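Local coordinates for protein sulfate transporter/antisigma-factor antagonist STAS (Planctomyces limnophilus, PDB 3T6O) that probably acts as an anti-sigma factor antagonist, a STAS-domain protein of the kind that takes part in regulating transcription, at residues 12-17 with 112-116; 4-9 with 34-39; 43-49 with 75-81. One frame throughout, in Å; residues are numbered along the deposited sequence.

Interaction 1: residues 12-17 with 112-116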
ATOM      1  N   GLU A  12       6.433   8.634  29.637  1.00 22.95           N
ATOM      2  CA  GLU A  12       5.852   8.267  30.906  1.00 24.53           C
ATOM      3  C   GLU A  12       6.265   6.835  31.196  1.00 23.71           C
ATOM      4  O   GLU A  12       5.952   5.930  30.439  1.00 21.02           O
ATOM      5  CB  GLU A  12       4.326   8.423  30.828  1.00 24.66           C
ATOM      6  CG  GLU A  12       3.890   9.819  30.417  1.00 28.44           C
ATOM      7  CD  GLU A  12       2.359  10.024  30.474  1.00 33.05           C
ATOM      8  OE1 GLU A  12       1.729   9.555  31.452  1.00 34.39           O
ATOM      9  OE2 GLU A  12       1.809  10.677  29.558  1.00 28.75           O
ATOM     10  N   ALA A  13       7.007   6.635  32.265  1.00 24.91           N
ATOM     11  CA  ALA A  13       7.392   5.285  32.700  1.00 26.49           C
ATOM     12  C   ALA A  13       8.024   4.435  31.554  1.00 25.32           C
ATOM     13  O   ALA A  13       7.700   3.259  31.369  1.00 24.07           O
ATOM     14  CB  ALA A  13       6.157   4.575  33.269  1.00 26.49           C
ATOM     15  N   GLN A  14       8.923   5.047  30.796  1.00 24.69           N
ATOM     16  CA  GLN A  14       9.664   4.358  29.718  1.00 25.17           C
ATOM     17  C   GLN A  14       8.850   4.012  28.514  1.00 22.92           C
ATOM     18  O   GLN A  14       9.285   3.247  27.671  1.00 22.97           O
ATOM     19  CB  GLN A  14      10.434   3.135  30.217  1.00 26.75           C
ATOM     20  CG  GLN A  14      11.324   3.545  31.334  1.00 31.64           C
ATOM     21  CD  GLN A  14      12.429   2.578  31.630  1.00 35.83           C
ATOM     22  OE1 GLN A  14      13.290   2.313  30.799  1.00 40.33           O
ATOM     23  NE2 GLN A  14      12.436   2.084  32.819  1.00 37.94           N
ATOM     24  N   VAL A  15       7.691   4.644  28.416  1.00 21.33           N
ATOM     25  CA  VAL A  15       6.804   4.475  27.305  1.00 19.35           C
ATOM     26  C   VAL A  15       6.626   5.837  26.647  1.00 19.56           C
ATOM     27  O   VAL A  15       6.537   6.845  27.342  1.00 19.53           O
ATOM     28  CB  VAL A  15       5.435   3.908  27.776  1.00 19.48           C
ATOM     29  CG1 VAL A  15       4.411   3.881  26.608  1.00 16.87           C
ATOM     30  CG2 VAL A  15       5.633   2.502  28.409  1.00 16.88           C
ATOM     31  N   THR A  16       6.634   5.860  25.310  1.00 18.62           N
ATOM     32  CA  THR A  16       6.373   7.060  24.564  1.00 18.94           C
ATOM     33  C   THR A  16       4.883   7.071  24.348  1.00 17.25           C
ATOM     34  O   THR A  16       4.338   6.157  23.691  1.00 17.30           O
ATOM     35  CB  THR A  16       7.089   7.044  23.190  1.00 19.66           C
ATOM     36  OG1 THR A  16       8.514   7.030  23.367  1.00 22.29           O
ATOM     37  CG2 THR A  16       6.689   8.273  22.354  1.00 21.29           C
ATOM     38  N   VAL A  17       4.223   8.082  24.865  1.00 16.33           N
ATOM     39  CA  VAL A  17       2.788   8.115  24.852  1.00 15.95           C
ATOM     40  C   VAL A  17       2.395   9.133  23.817  1.00 16.75           C
ATOM     41  O   VAL A  17       2.857  10.256  23.861  1.00 18.33           O
ATOM     42  CB  VAL A  17       2.183   8.515  26.240  1.00 16.67           C
ATOM     43  CG1 VAL A  17       0.656   8.585  26.160  1.00 14.92           C
ATOM     44  CG2 VAL A  17       2.593   7.516  27.375  1.00 17.54           C
ATOM     45  N   LYS A 112      -4.983   4.735  30.146  1.00 19.98           N
ATOM     46  CA  LYS A 112      -3.541   4.918  30.133  1.00 19.33           C
ATOM     47  C   LYS A 112      -2.854   4.307  31.356  1.00 21.18           C
ATOM     48  O   LYS A 112      -1.797   3.659  31.226  1.00 20.22           O
ATOM     49  CB  LYS A 112      -3.177   6.409  30.057  1.00 19.54           C
ATOM     50  CG  LYS A 112      -1.656   6.604  30.016  1.00 18.41           C
ATOM     51  CD  LYS A 112      -1.207   7.979  29.557  1.00 21.55           C
ATOM     52  CE  LYS A 112      -1.683   9.103  30.454  1.00 24.13           C
ATOM     53  NZ  LYS A 112      -0.904  10.351  30.080  1.00 25.54           N
ATOM     54  N   GLN A 113      -3.423   4.554  32.537  1.00 22.54           N
ATOM     55  CA  GLN A 113      -2.870   4.023  33.792  1.00 24.34           C
ATOM     56  C   GLN A 113      -2.740   2.512  33.725  1.00 24.34           C
ATOM     57  O   GLN A 113      -1.678   1.975  34.027  1.00 24.38           O
ATOM     58  CB  GLN A 113      -3.715   4.424  34.980  1.00 26.84           C
ATOM     59  CG  GLN A 113      -3.172   3.983  36.348  1.00 30.42           C
ATOM     60  CD  GLN A 113      -3.904   4.724  37.488  1.00 36.50           C
ATOM     61  OE1 GLN A 113      -3.637   5.914  37.733  1.00 39.16           O
ATOM     62  NE2 GLN A 113      -4.819   4.029  38.180  1.00 33.46           N
ATOM     63  N   GLU A 114      -3.791   1.833  33.267  1.00 24.41           N
ATOM     64  CA  GLU A 114      -3.739   0.384  33.105  1.00 26.08           C
ATOM     65  C   GLU A 114      -2.694  -0.033  32.079  1.00 24.21           C
ATOM     66  O   GLU A 114      -1.961  -1.019  32.267  1.00 25.76           O
ATOM     67  CB  GLU A 114      -5.090  -0.173  32.648  1.00 26.97           C
ATOM     68  CG  GLU A 114      -6.143  -0.079  33.680  1.00 34.87           C
ATOM     69  CD  GLU A 114      -7.484  -0.673  33.220  1.00 44.05           C
ATOM     70  OE1 GLU A 114      -7.610  -1.161  32.037  1.00 47.25           O
ATOM     71  OE2 GLU A 114      -8.390  -0.631  34.073  1.00 49.40           O
ATOM     72  N   ALA A 115      -2.632   0.707  30.988  1.00 21.39           N
ATOM     73  CA  ALA A 115      -1.677   0.370  29.932  1.00 21.10           C
ATOM     74  C   ALA A 115      -0.240   0.478  30.450  1.00 21.01           C
ATOM     75  O   ALA A 115       0.533  -0.485  30.351  1.00 20.23           O
ATOM     76  CB  ALA A 115      -1.893   1.216  28.717  1.00 17.79           C
ATOM     77  N   LEU A 116       0.056   1.600  31.105  1.00 21.21           N
ATOM     78  CA  LEU A 116       1.382   1.829  31.661  1.00 22.28           C
ATOM     79  C   LEU A 116       1.844   0.793  32.688  1.00 23.37           C
ATOM     80  O   LEU A 116       2.974   0.356  32.603  1.00 24.32           O
ATOM     81  CB  LEU A 116       1.544   3.240  32.192  1.00 21.69           C
ATOM     82  CG  LEU A 116       1.491   4.347  31.146  1.00 22.53           C
ATOM     83  CD1 LEU A 116       1.515   5.691  31.923  1.00 22.79           C
ATOM     84  CD2 LEU A 116       2.617   4.261  30.031  1.00 20.66           C
TER
HETATM   85  O   HOH W   1       5.685   1.249  32.414  1.00 33.73           O
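Strand 15-17 and helix 112-116 run nearly antiparallel, at 157° with their axes 11.3 Å apart, where the C-terminal helix of the STAS fold lies against one face of its mixed sheet. The strand follows a type I' turn from Glu-12 to Val-15, the tight reversal of a beta hairpin, with Ala-13 and Gln-14 both in the left-handed region. Leu-116 leans into this hairpin: its CD2 sits 3.6 Å from Val-15 CB and also reaches Val-17 CG2, while CD1 lies beside Glu-12. Beta-branched valines suit a strand and offer compact methyl surfaces to the longer leucine. Lys-112 uses its length twice. Its CD rests 3.9 Å from Val-17 CG1, and a bend at chi3 (61°) turns the end toward Glu-12, whose chain it crosses at about a right angle. Lys-112 NZ makes a forked salt bridge with the Glu-12 carboxylate, its bond to Glu-12 OE1 being weak at 3.1 Å; Thr-10 OG1 also bonds to Glu-12 OE2, which helps fix the carboxylate. At the other end of the contact, a water donates to Ala-13 O and Leu-116 O, joining turn to helix. The shorter arm of the fork runs 2.8 Å from Lys-112 NZ to the syn lone pair of Glu-12 OE2.

Interaction 2: residues 4-9 with 34-39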
HETATM    1  N   MSE A   4      -0.620  25.272  13.630  1.00 66.40           N
HETATM    2  CA  MSE A   4      -1.238  23.980  13.267  1.00 63.28           C
HETATM    3  C   MSE A   4      -1.226  22.948  14.430  1.00 58.13           C
HETATM    4  O   MSE A   4      -0.193  22.690  15.053  1.00 57.60           O
HETATM    5  CB  MSE A   4      -0.595  23.416  11.972  1.00 63.63           C
HETATM    6  CG  MSE A   4      -1.584  22.833  10.922  1.00 65.88           C
HETATM    7 SE   MSE A   4      -2.973  24.097  10.249  0.60 77.17          SE
HETATM    8  CE  MSE A   4      -4.447  23.566  11.501  1.00 71.71           C
ATOM      9  N   ALA A   5      -2.383  22.368  14.723  1.00 54.28           N
ATOM     10  CA  ALA A   5      -2.482  21.405  15.809  1.00 49.82           C
ATOM     11  C   ALA A   5      -1.613  20.161  15.539  1.00 45.44           C
ATOM     12  O   ALA A   5      -1.337  19.799  14.393  1.00 45.39           O
ATOM     13  CB  ALA A   5      -3.934  21.007  16.022  1.00 49.59           C
ATOM     14  N   ASP A   6      -1.172  19.502  16.594  1.00 41.23           N
ATOM     15  CA  ASP A   6      -0.339  18.321  16.427  1.00 37.20           C
ATOM     16  C   ASP A   6      -0.632  17.346  17.560  1.00 33.70           C
ATOM     17  O   ASP A   6      -1.277  17.716  18.526  1.00 31.76           O
ATOM     18  CB  ASP A   6       1.131  18.749  16.389  1.00 37.63           C
ATOM     19  CG  ASP A   6       2.040  17.737  15.673  1.00 36.43           C
ATOM     20  OD1 ASP A   6       1.554  16.719  15.093  1.00 34.09           O
ATOM     21  OD2 ASP A   6       3.261  17.966  15.732  1.00 34.58           O
ATOM     22  N   ILE A   7      -0.233  16.088  17.405  1.00 30.59           N
ATOM     23  CA  ILE A   7      -0.328  15.164  18.519  1.00 28.45           C
ATOM     24  C   ILE A   7       0.563  15.712  19.623  1.00 27.40           C
ATOM     25  O   ILE A   7       1.384  16.546  19.367  1.00 27.20           O
ATOM     26  CB  ILE A   7       0.127  13.721  18.164  1.00 26.62           C
ATOM     27  CG1 ILE A   7       1.476  13.732  17.453  1.00 27.99           C
ATOM     28  CG2 ILE A   7      -0.969  12.986  17.376  1.00 25.73           C
ATOM     29  CD1 ILE A   7       2.120  12.365  17.318  1.00 26.04           C
ATOM     30  N   ARG A   8       0.378  15.231  20.837  1.00 26.54           N
ATOM     31  CA  ARG A   8       1.366  15.498  21.874  0.50 26.79           C
ATOM     32  C   ARG A   8       2.064  14.219  22.272  1.00 24.34           C
ATOM     33  O   ARG A   8       1.484  13.140  22.361  1.00 23.24           O
ATOM     34  CB  ARG A   8       0.810  16.254  23.070  0.50 28.59           C
ATOM     35  CG  ARG A   8      -0.557  15.869  23.542  0.50 31.85           C
ATOM     36  CD  ARG A   8      -0.772  16.358  25.009  0.50 36.80           C
ATOM     37  NE  ARG A   8      -1.866  15.646  25.682  0.50 38.16           N
ATOM     38  CZ  ARG A   8      -1.663  14.700  26.589  0.50 38.32           C
ATOM     39  NH1 ARG A   8      -2.696  14.079  27.158  0.50 38.42           N
ATOM     40  NH2 ARG A   8      -0.412  14.374  26.902  0.50 36.33           N
ATOM     41  N   VAL A   9       3.375  14.323  22.421  1.00 23.39           N
ATOM     42  CA  VAL A   9       4.208  13.159  22.686  1.00 21.53           C
ATOM     43  C   VAL A   9       4.758  13.336  24.095  1.00 22.18           C
ATOM     44  O   VAL A   9       5.403  14.319  24.368  1.00 22.66           O
ATOM     45  CB  VAL A   9       5.361  13.027  21.666  1.00 22.63           C
ATOM     46  CG1 VAL A   9       6.274  11.860  22.020  1.00 22.53           C
ATOM     47  CG2 VAL A   9       4.823  12.872  20.162  1.00 19.04           C
ATOM     48  N   GLN A  34      -1.211  15.831   8.881  1.00 31.98           N
ATOM     49  CA  GLN A  34      -0.731  16.855   9.818  1.00 32.52           C
ATOM     50  C   GLN A  34       0.151  16.254  10.890  1.00 28.63           C
ATOM     51  O   GLN A  34       1.059  16.896  11.332  1.00 29.66           O
ATOM     52  CB  GLN A  34      -1.873  17.577  10.535  1.00 34.27           C
ATOM     53  CG  GLN A  34      -2.630  18.612   9.736  1.00 40.01           C
ATOM     54  CD  GLN A  34      -3.784  19.203  10.580  1.00 45.19           C
ATOM     55  OE1 GLN A  34      -3.561  19.777  11.665  1.00 49.85           O
ATOM     56  NE2 GLN A  34      -5.007  19.031  10.108  1.00 45.34           N
ATOM     57  N   ILE A  35      -0.128  15.035  11.317  1.00 24.89           N
ATOM     58  CA  ILE A  35       0.508  14.470  12.503  1.00 22.64           C
ATOM     59  C   ILE A  35       1.594  13.447  12.180  1.00 22.49           C
ATOM     60  O   ILE A  35       2.315  13.015  13.079  1.00 20.70           O
ATOM     61  CB  ILE A  35      -0.527  13.812  13.446  1.00 21.45           C
ATOM     62  CG1 ILE A  35      -1.106  12.523  12.844  1.00 20.74           C
ATOM     63  CG2 ILE A  35      -1.630  14.806  13.806  1.00 20.18           C
ATOM     64  CD1 ILE A  35      -2.144  11.800  13.763  1.00 17.05           C
ATOM     65  N   ALA A  36       1.720  13.080  10.901  1.00 22.16           N
ATOM     66  CA  ALA A  36       2.548  11.926  10.493  1.00 22.21           C
ATOM     67  C   ALA A  36       3.984  12.106  10.888  1.00 22.42           C
ATOM     68  O   ALA A  36       4.603  11.197  11.457  1.00 21.14           O
ATOM     69  CB  ALA A  36       2.450  11.681   8.980  1.00 22.58           C
ATOM     70  N   SER A  37       4.486  13.311  10.641  1.00 24.51           N
ATOM     71  CA  SER A  37       5.870  13.640  10.911  1.00 26.74           C
ATOM     72  C   SER A  37       6.272  13.579  12.404  1.00 26.09           C
ATOM     73  O   SER A  37       7.270  12.947  12.782  1.00 26.57           O
ATOM     74  CB  SER A  37       6.168  15.008  10.283  1.00 29.33           C
ATOM     75  OG  SER A  37       7.438  15.436  10.663  1.00 32.99           O
ATOM     76  N   THR A  38       5.482  14.193  13.260  1.00 25.83           N
ATOM     77  CA  THR A  38       5.729  14.113  14.696  1.00 25.25           C
ATOM     78  C   THR A  38       5.580  12.665  15.171  1.00 23.24           C
ATOM     79  O   THR A  38       6.397  12.171  15.919  1.00 22.38           O
ATOM     80  CB  THR A  38       4.773  15.096  15.443  1.00 26.35           C
ATOM     81  OG1 THR A  38       5.040  16.395  14.939  1.00 26.84           O
ATOM     82  CG2 THR A  38       4.992  15.140  16.941  1.00 25.27           C
ATOM     83  N   PHE A  39       4.550  11.970  14.691  1.00 22.17           N
ATOM     84  CA  PHE A  39       4.321  10.618  15.073  1.00 20.10           C
ATOM     85  C   PHE A  39       5.486   9.689  14.731  1.00 21.05           C
ATOM     86  O   PHE A  39       6.005   8.932  15.593  1.00 19.89           O
ATOM     87  CB  PHE A  39       3.031  10.138  14.430  1.00 20.41           C
ATOM     88  CG  PHE A  39       2.748   8.708  14.665  1.00 19.74           C
ATOM     89  CD1 PHE A  39       2.273   8.286  15.899  1.00 24.11           C
ATOM     90  CD2 PHE A  39       2.941   7.766  13.675  1.00 19.00           C
ATOM     91  CE1 PHE A  39       2.003   6.935  16.144  1.00 24.61           C
ATOM     92  CE2 PHE A  39       2.665   6.414  13.903  1.00 17.45           C
ATOM     93  CZ  PHE A  39       2.220   5.991  15.144  1.00 21.46           C
TER
HETATM   94  O   HOH W   2       3.624  16.226  12.605  1.00 34.68           O
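In this STAS domain the N-terminal segment leading into strand 8-12, outermost in the sheet of this chain, passes over helix 29-41, and residues 4-9 meet residues 34-39 there, with Asp-6 and Ile-35 nearest at 5.6 Å between CA atoms. Thr-38 OG1 donates to Asp-6 OD2 at 2.5 Å, meeting the syn lone pair. The two side chains come from opposite directions; Asp-6 reaches across because its CG stands anti to the backbone N (chi1 -157°). A carboxylate suits this place because its two oxygens can serve separate partners: OD2 takes the threonine hydroxyl, while OD1 takes a weak bond from Ile-7 N and one from a water. That water also donates to Gln-34 O and accepts from Thr-38 N at 2.8 Å, giving a partner to an N-H that, at the kink in the helix, has no bond to the preceding turn. Thr-38 is two-sided: its methyl CG2 faces Ile-7 CG1 at 3.8 Å and Val-9 CG2 at 3.9 Å, so one residue serves both the polar and the apolar part of the contact. Ile-7, buried, sends its branches different ways. Ile-7 CG2 meets Ile-35 CD1 at 4.0 Å, where the two isoleucines cross at about a right angle. The longer branch of Ile-7 passes Thr-38 to bring Ile-7 CD1 to the edge of the Phe-39 ring, near the ring plane, and within 3.6 Å of Phe-39 CA.

Interaction 3: residues 43-49 with 75-81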
HETATM    1  N   MSE A  43       8.976   7.471  16.993  1.00 24.65           N
HETATM    2  CA  MSE A  43       9.129   6.031  17.012  1.00 25.25           C
HETATM    3  C   MSE A  43      10.575   5.580  17.218  1.00 28.09           C
HETATM    4  O   MSE A  43      10.907   4.434  16.957  1.00 30.61           O
HETATM    5  CB  MSE A  43       8.622   5.450  15.688  1.00 25.89           C
HETATM    6  CG  MSE A  43       7.114   5.586  15.446  1.00 23.02           C
HETATM    7 SE   MSE A  43       5.954   4.785  16.735  0.80 18.54          SE
HETATM    8  CE  MSE A  43       5.373   6.384  17.703  1.00 18.59           C
ATOM      9  N   GLN A  44      11.481   6.466  17.591  1.00 30.07           N
ATOM     10  CA  GLN A  44      12.877   6.062  17.771  1.00 32.27           C
ATOM     11  C   GLN A  44      13.141   5.861  19.284  1.00 31.82           C
ATOM     12  O   GLN A  44      12.214   5.802  20.061  1.00 31.39           O
ATOM     13  CB  GLN A  44      13.775   7.049  17.033  1.00 35.02           C
ATOM     14  CG  GLN A  44      13.548   6.962  15.422  1.00 38.47           C
ATOM     15  CD  GLN A  44      13.773   5.511  14.835  1.00 43.16           C
ATOM     16  OE1 GLN A  44      12.910   4.932  14.111  1.00 41.88           O
ATOM     17  NE2 GLN A  44      14.922   4.915  15.194  1.00 44.28           N
ATOM     18  N   GLY A  45      14.344   5.622  19.725  1.00 33.31           N
ATOM     19  CA  GLY A  45      14.498   5.315  21.154  1.00 33.13           C
ATOM     20  C   GLY A  45      15.294   4.059  21.354  1.00 34.58           C
ATOM     21  O   GLY A  45      15.319   3.192  20.496  1.00 33.15           O
ATOM     22  N   ALA A  46      15.960   3.966  22.496  1.00 36.12           N
ATOM     23  CA  ALA A  46      16.719   2.781  22.830  1.00 38.47           C
ATOM     24  C   ALA A  46      15.784   1.590  22.917  1.00 37.94           C
ATOM     25  O   ALA A  46      14.669   1.709  23.419  1.00 35.82           O
ATOM     26  CB  ALA A  46      17.481   2.964  24.173  1.00 40.95           C
ATOM     27  N   GLN A  47      16.238   0.478  22.342  1.00 40.17           N
ATOM     28  CA  GLN A  47      15.671  -0.878  22.517  1.00 41.97           C
ATOM     29  C   GLN A  47      15.541  -1.250  23.998  1.00 41.77           C
ATOM     30  O   GLN A  47      16.432  -0.954  24.778  1.00 44.75           O
ATOM     31  CB  GLN A  47      16.613  -1.918  21.861  1.00 45.61           C
ATOM     32  CG  GLN A  47      16.349  -2.314  20.366  1.00 48.63           C
ATOM     33  CD  GLN A  47      16.354  -1.162  19.362  1.00 50.62           C
ATOM     34  OE1 GLN A  47      15.740  -0.115  19.594  1.00 53.16           O
ATOM     35  NE2 GLN A  47      16.986  -1.380  18.212  1.00 50.85           N
ATOM     36  N   PRO A  48      14.408  -1.846  24.414  1.00 39.51           N
ATOM     37  CA  PRO A  48      13.150  -2.092  23.704  1.00 36.28           C
ATOM     38  C   PRO A  48      12.278  -0.826  23.695  1.00 31.84           C
ATOM     39  O   PRO A  48      12.132  -0.170  24.706  1.00 30.08           O
ATOM     40  CB  PRO A  48      12.489  -3.156  24.580  1.00 37.29           C
ATOM     41  CG  PRO A  48      12.876  -2.736  25.972  1.00 38.69           C
ATOM     42  CD  PRO A  48      14.258  -2.111  25.856  1.00 40.26           C
ATOM     43  N   ARG A  49      11.699  -0.502  22.551  1.00 28.79           N
ATOM     44  CA  ARG A  49      10.834   0.652  22.441  1.00 25.42           C
ATOM     45  C   ARG A  49       9.425   0.239  22.773  1.00 23.78           C
ATOM     46  O   ARG A  49       8.916  -0.762  22.246  1.00 22.63           O
ATOM     47  CB  ARG A  49      10.841   1.198  21.019  1.00 24.70           C
ATOM     48  CG  ARG A  49      12.077   1.982  20.675  1.00 27.90           C
ATOM     49  CD  ARG A  49      12.195   2.285  19.163  1.00 28.85           C
ATOM     50  NE  ARG A  49      12.735   1.143  18.479  1.00 31.54           N
ATOM     51  CZ  ARG A  49      13.012   1.097  17.182  1.00 32.90           C
ATOM     52  NH1 ARG A  49      12.786   2.144  16.396  1.00 30.41           N
ATOM     53  NH2 ARG A  49      13.523  -0.015  16.691  1.00 33.60           N
ATOM     54  N   ARG A  75       8.242   0.382  12.478  1.00 23.96           N
ATOM     55  CA  ARG A  75       9.484   0.963  12.935  1.00 26.67           C
ATOM     56  C   ARG A  75       9.925   0.378  14.265  1.00 28.36           C
ATOM     57  O   ARG A  75      11.120   0.269  14.514  1.00 31.59           O
ATOM     58  CB  ARG A  75       9.394   2.500  13.026  1.00 24.95           C
ATOM     59  CG  ARG A  75       9.646   3.153  11.673  1.00 25.12           C
ATOM     60  CD  ARG A  75       8.989   4.484  11.574  1.00 24.32           C
ATOM     61  NE  ARG A  75       9.324   5.181  10.339  1.00 25.70           N
ATOM     62  CZ  ARG A  75       8.746   4.938   9.165  1.00 27.31           C
ATOM     63  NH1 ARG A  75       7.803   4.019   9.057  1.00 28.85           N
ATOM     64  NH2 ARG A  75       9.085   5.640   8.117  1.00 27.77           N
ATOM     65  N   ILE A  76       8.993   0.012  15.124  1.00 28.56           N
ATOM     66  CA  ILE A  76       9.416  -0.525  16.409  1.00 29.41           C
ATOM     67  C   ILE A  76       9.314  -2.058  16.551  1.00 30.79           C
ATOM     68  O   ILE A  76       9.921  -2.617  17.452  1.00 31.19           O
ATOM     69  CB  ILE A  76       8.719   0.192  17.550  1.00 28.17           C
ATOM     70  CG1 ILE A  76       7.362  -0.355  17.798  1.00 26.05           C
ATOM     71  CG2 ILE A  76       8.620   1.781  17.344  1.00 28.75           C
ATOM     72  CD1 ILE A  76       6.824   0.241  19.029  1.00 25.09           C
ATOM     73  N   LYS A  77       8.609  -2.730  15.640  1.00 31.88           N
ATOM     74  CA  LYS A  77       8.276  -4.147  15.830  1.00 34.19           C
ATOM     75  C   LYS A  77       9.457  -5.109  15.833  1.00 38.12           C
ATOM     76  O   LYS A  77       9.317  -6.205  16.367  1.00 39.48           O
ATOM     77  CB  LYS A  77       7.261  -4.636  14.798  1.00 34.57           C
ATOM     78  CG  LYS A  77       7.831  -4.926  13.431  1.00 36.63           C
ATOM     79  CD  LYS A  77       6.764  -5.441  12.470  1.00 39.67           C
ATOM     80  CE  LYS A  77       7.380  -6.279  11.340  1.00 44.43           C
ATOM     81  NZ  LYS A  77       7.338  -7.746  11.711  1.00 47.74           N
ATOM     82  N   GLU A  78      10.617  -4.766  15.285  1.00 40.19           N
ATOM     83  CA  GLU A  78      11.684  -5.767  15.379  1.00 45.45           C
ATOM     84  C   GLU A  78      12.409  -5.850  16.743  1.00 46.84           C
ATOM     85  O   GLU A  78      13.230  -6.745  16.949  1.00 48.73           O
ATOM     86  CB  GLU A  78      12.658  -5.696  14.200  1.00 48.32           C
ATOM     87  CG  GLU A  78      12.030  -6.088  12.825  1.00 52.21           C
ATOM     88  CD  GLU A  78      11.306  -7.449  12.830  1.00 57.86           C
ATOM     89  OE1 GLU A  78      11.961  -8.487  13.132  1.00 63.13           O
ATOM     90  OE2 GLU A  78      10.089  -7.471  12.510  1.00 58.61           O
ATOM     91  N   ASP A  79      12.102  -4.950  17.683  1.00 45.49           N
ATOM     92  CA  ASP A  79      12.655  -5.080  19.019  1.00 47.16           C
ATOM     93  C   ASP A  79      12.028  -6.295  19.716  1.00 49.90           C
ATOM     94  O   ASP A  79      10.809  -6.423  19.760  1.00 49.46           O
ATOM     95  CB  ASP A  79      12.352  -3.831  19.851  1.00 44.84           C
ATOM     96  CG  ASP A  79      12.919  -2.577  19.248  1.00 42.60           C
ATOM     97  OD1 ASP A  79      13.610  -2.638  18.202  1.00 38.38           O
ATOM     98  OD2 ASP A  79      12.652  -1.517  19.823  1.00 39.05           O
ATOM     99  N   GLN A  80      12.838  -7.175  20.281  1.00 53.64           N
ATOM    100  CA  GLN A  80      12.278  -8.388  20.885  1.00 56.46           C
ATOM    101  C   GLN A  80      11.255  -8.119  21.995  1.00 54.74           C
ATOM    102  O   GLN A  80      10.254  -8.854  22.116  1.00 55.33           O
ATOM    103  CB  GLN A  80      13.382  -9.311  21.434  1.00 60.20           C
ATOM    104  CG  GLN A  80      13.957 -10.237  20.383  1.00 65.11           C
ATOM    105  CD  GLN A  80      15.279 -10.852  20.833  1.00 72.18           C
ATOM    106  OE1 GLN A  80      15.321 -11.995  21.324  1.00 77.23           O
ATOM    107  NE2 GLN A  80      16.363 -10.088  20.691  1.00 73.31           N
ATOM    108  N   GLN A  81      11.512  -7.113  22.827  1.00 52.43           N
ATOM    109  CA  GLN A  81      10.529  -6.777  23.854  1.00 50.99           C
ATOM    110  C   GLN A  81       9.839  -5.438  23.583  1.00 45.84           C
ATOM    111  O   GLN A  81       9.299  -4.842  24.482  1.00 45.69           O
ATOM    112  CB  GLN A  81      11.144  -6.862  25.258  1.00 52.63           C
ATOM    113  CG  GLN A  81      11.369  -8.322  25.708  1.00 58.62           C
ATOM    114  CD  GLN A  81      12.681  -8.513  26.450  1.00 65.04           C
ATOM    115  OE1 GLN A  81      13.711  -7.933  26.065  1.00 67.98           O
ATOM    116  NE2 GLN A  81      12.659  -9.324  27.516  1.00 67.40           N
TER
HETATM  117  O   HOH W   3      13.153   1.943  12.993  1.00 44.58           O
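Asp-79 OD2 accepts two bonds from Arg-49: the backbone N reaches its anti lone pair at 3.1 Å, while NE approaches on the syn side at 3.0 Å. Asp-79 OD1 takes Arg-49 NH2 at 3.0 Å, so guanidinium and carboxylate pair side-on, one nitrogen to each oxygen, with their planes 34° apart. The bend at chi3 (-82°) brings the guanidinium round to this carboxylate. The remaining nitrogen, Arg-49 NH1, turns back to Met-43 O in the carbonyl plane, at 3.0 Å, and closes the loop 43-49 on itself. Ile-76 CA lies 4.0 Å above the centre of the Arg-49 guanidinium, over one face. Arginine suits the site because it can serve two acceptors at once; an alanine here would probably leave the buried Asp-79 carboxylate without its countercharge and the Met-43 carbonyl without this donor. A type I turn from Ile-76 to Asp-79 presents the Asp-79 carboxylate to loop 43-49. Beside the polar pair, Ile-76 CG2 packs 4.0 Å from Met-43 CB, and Pro-48, after a cis peptide bond, rests its CB against Gln-81 O. The extended chain of Arg-75 carries its guanidinium to Glu-95 of a second subunit, with which it forms a salt bridge. The contact thus ties the link between helix 29-41 and strand 50-54 to the end of helix 63-76, while Met-43 and Ile-76 both touch Val-51 of that strand and Arg-49 bonds through its backbone to Val-83, beginning the next parallel strand, 83-87.

The three contacts join different parts of one STAS domain. Interactions 1 and 2 involve neighbouring antiparallel strands, 15-19 and 8-12, and touch directly: Thr-16 CG2 lies 3.6 Å from Val-9 CG1, though their centres are about 19 Å apart. Val-15 and Val-17 point to helix 112-118 and Val-9 to helix 29-41, which lie on opposite faces of the sheet. Interaction 3 follows interaction 2 in the chain, with centres about 20 Å apart and joined through the sequence, since helix 29-41 leads into loop 43-49. It is nested inside the long chain loop closed by interaction 1, about 15 Å away between centres and about 5 Å between nearest atoms, without touching it.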